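Elongation factor G (Thermus thermophilus, PDB 2DY1) binds GTP and magnesium and probably acts as a GTPase elongation factor that promotes translocation in protein synthesis. Local coordinates at residues P155-L161 with L246-L252. Coordinates in Å, arbitrary orientation, origin at the centre of the assembly. Residues are numbered along the deposited sequence.
Sequences PILPIDL and LLYPVAL
Two neighbouring parallel strands of the P-loop GTPase sheet meet here, 156-158 and 248-252. Strand 248-252 lies between 129-134 and 156-165. The short axes approach to 4.3 Å at 38°. I156 pairs with Y248, L157 with P249, P158 with V250, CA atoms 4.5 to 4.8 Å apart. V250, P155 and L157 lose most surface. V250 (chi1 t) shares one face with I156 and Y248; its CG2 lies 3.8 Å from I156 CB. Y248 N donates a hydrogen bond to P155 O (2.9 Å), and P155 CD packs 3.7 Å from Y248 CE1. L157 (chi1 t, chi2 p) lies on the opposite face with P249 and touches helices 198-213 and 231-243; its CD2 is 4.1 Å from L247 CD1. Further hydrogen bonds join L157 N to Y248 O (2.8 Å), V250 N to L157 O (2.9 Å) and I159 N to V250 O (3.0 Å). I159 (phi/psi -95/-39) interrupts the strand. L252's side chain lies about 8 Å from bound GTP. Its N hydrogen-bonds D160 (chi1 m) OD2 at 3.0 Å.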
loop_
_atom_site.group_PDB
_atom_site.type_symbol
_atom_site.label_atom_id
_atom_site.label_comp_id
_atom_site.label_asym_id
_atom_site.label_seq_id
_atom_site.Cartn_x
_atom_site.Cartn_y
_atom_site.Cartn_z
ATOM N N PRO A 155 -3.042 2.881 26.692
ATOM C CA PRO A 155 -4.182 2.508 27.518
ATOM C C PRO A 155 -4.945 1.230 27.187
ATOM O O PRO A 155 -6.137 1.260 26.907
ATOM C CB PRO A 155 -5.055 3.764 27.486
ATOM C CG PRO A 155 -4.810 4.289 26.115
ATOM C CD PRO A 155 -3.335 4.088 25.893
ATOM N N ILE A 156 -4.256 0.099 27.260
ATOM C CA ILE A 156 -4.928 -1.171 27.015
ATOM C C ILE A 156 -5.810 -1.509 28.211
ATOM O O ILE A 156 -5.608 -1.006 29.328
ATOM C CB ILE A 156 -3.931 -2.326 26.762
ATOM C CG1 ILE A 156 -2.943 -2.445 27.926
ATOM C CG2 ILE A 156 -3.209 -2.085 25.456
ATOM C CD1 ILE A 156 -2.728 -3.861 28.402
ATOM N N LEU A 157 -6.799 -2.362 27.983
ATOM C CA LEU A 157 -7.726 -2.737 29.035
ATOM C C LEU A 157 -7.934 -4.248 28.955
ATOM O O LEU A 157 -8.680 -4.737 28.114
ATOM C CB LEU A 157 -9.056 -2.012 28.825
ATOM C CG LEU A 157 -10.056 -2.101 29.977
ATOM C CD1 LEU A 157 -9.659 -1.112 31.068
ATOM C CD2 LEU A 157 -11.439 -1.784 29.480
ATOM N N PRO A 158 -7.275 -5.008 29.836
ATOM C CA PRO A 158 -7.443 -6.468 29.795
ATOM C C PRO A 158 -8.856 -6.920 30.133
ATOM O O PRO A 158 -9.356 -6.657 31.216
ATOM C CB PRO A 158 -6.431 -6.974 30.831
ATOM C CG PRO A 158 -5.403 -5.857 30.888
ATOM C CD PRO A 158 -6.254 -4.610 30.815
ATOM N N ILE A 159 -9.508 -7.594 29.200
ATOM C CA ILE A 159 -10.846 -8.115 29.427
ATOM C C ILE A 159 -10.714 -9.558 29.881
ATOM O O ILE A 159 -11.439 -10.021 30.763
ATOM C CB ILE A 159 -11.690 -8.099 28.117
ATOM C CG1 ILE A 159 -11.829 -6.662 27.605
ATOM C CG2 ILE A 159 -13.037 -8.777 28.340
ATOM C CD1 ILE A 159 -12.395 -5.692 28.622
ATOM N N ASP A 160 -9.772 -10.271 29.268
ATOM C CA ASP A 160 -9.578 -11.685 29.564
ATOM C C ASP A 160 -8.185 -11.970 30.078
ATOM O O ASP A 160 -7.228 -11.273 29.723
ATOM C CB ASP A 160 -9.675 -12.533 28.282
ATOM C CG ASP A 160 -11.009 -12.421 27.592
ATOM O OD1 ASP A 160 -12.036 -12.572 28.287
ATOM O OD2 ASP A 160 -11.025 -12.212 26.348
ATOM N N LEU A 161 -8.108 -13.024 30.889
ATOM C CA LEU A 161 -6.839 -13.581 31.354
ATOM C C LEU A 161 -6.964 -15.066 30.969
ATOM O O LEU A 161 -8.055 -15.598 30.825
ATOM C CB LEU A 161 -6.659 -13.429 32.862
ATOM C CG LEU A 161 -6.476 -11.989 33.328
ATOM C CD1 LEU A 161 -6.344 -12.011 34.852
ATOM C CD2 LEU A 161 -5.263 -11.328 32.687
ATOM N N LEU A 246 -9.856 5.985 23.880
ATOM C CA LEU A 246 -9.211 6.204 25.172
ATOM C C LEU A 246 -8.845 4.908 25.897
ATOM O O LEU A 246 -8.081 4.922 26.867
ATOM C CB LEU A 246 -10.114 7.063 26.062
ATOM C CG LEU A 246 -10.459 8.449 25.496
ATOM C CD1 LEU A 246 -11.417 9.138 26.448
ATOM C CD2 LEU A 246 -9.192 9.270 25.307
ATOM N N LEU A 247 -9.404 3.791 25.434
ATOM C CA LEU A 247 -9.095 2.493 26.026
ATOM C C LEU A 247 -9.103 1.483 24.890
ATOM O O LEU A 247 -9.926 1.576 23.989
ATOM C CB LEU A 247 -10.126 2.085 27.068
ATOM C CG LEU A 247 -10.143 2.856 28.407
ATOM C CD1 LEU A 247 -11.269 2.300 29.277
ATOM C CD2 LEU A 247 -8.787 2.737 29.104
ATOM N N TYR A 248 -8.202 0.512 24.965
ATOM C CA TYR A 248 -8.095 -0.522 23.938
ATOM C C TYR A 248 -8.312 -1.880 24.612
ATOM O O TYR A 248 -7.396 -2.419 25.224
ATOM C CB TYR A 248 -6.699 -0.481 23.314
ATOM C CG TYR A 248 -6.303 0.891 22.794
ATOM C CD1 TYR A 248 -5.097 1.474 23.178
ATOM C CD2 TYR A 248 -7.141 1.605 21.930
ATOM C CE1 TYR A 248 -4.725 2.737 22.726
ATOM C CE2 TYR A 248 -6.777 2.867 21.474
ATOM C CZ TYR A 248 -5.567 3.424 21.881
ATOM O OH TYR A 248 -5.216 4.682 21.435
ATOM N N PRO A 249 -9.516 -2.455 24.497
ATOM C CA PRO A 249 -9.757 -3.755 25.137
ATOM C C PRO A 249 -8.834 -4.825 24.572
ATOM O O PRO A 249 -8.539 -4.805 23.378
ATOM C CB PRO A 249 -11.205 -4.069 24.787
ATOM C CG PRO A 249 -11.819 -2.718 24.476
ATOM C CD PRO A 249 -10.705 -1.990 23.761
ATOM N N VAL A 250 -8.386 -5.742 25.436
ATOM C CA VAL A 250 -7.533 -6.844 24.999
ATOM C C VAL A 250 -8.267 -8.144 25.314
ATOM O O VAL A 250 -8.559 -8.459 26.477
ATOM C CB VAL A 250 -6.175 -6.848 25.743
ATOM C CG1 VAL A 250 -5.296 -8.009 25.239
ATOM C CG2 VAL A 250 -5.459 -5.532 25.535
ATOM N N ALA A 251 -8.573 -8.894 24.264
ATOM C CA ALA A 251 -9.276 -10.154 24.381
ATOM C C ALA A 251 -8.332 -11.295 24.010
ATOM O O ALA A 251 -7.297 -11.083 23.385
ATOM C CB ALA A 251 -10.491 -10.165 23.445
ATOM N N LEU A 252 -8.710 -12.491 24.428
ATOM C CA LEU A 252 -7.934 -13.685 24.141
ATOM C C LEU A 252 -8.824 -14.651 23.372
ATOM O O LEU A 252 -9.910 -15.009 23.847
ATOM C CB LEU A 252 -7.500 -14.303 25.484
ATOM C CG LEU A 252 -6.612 -15.528 25.637
ATOM C CD1 LEU A 252 -5.289 -15.369 24.899
ATOM C CD2 LEU A 252 -6.367 -15.698 27.144
#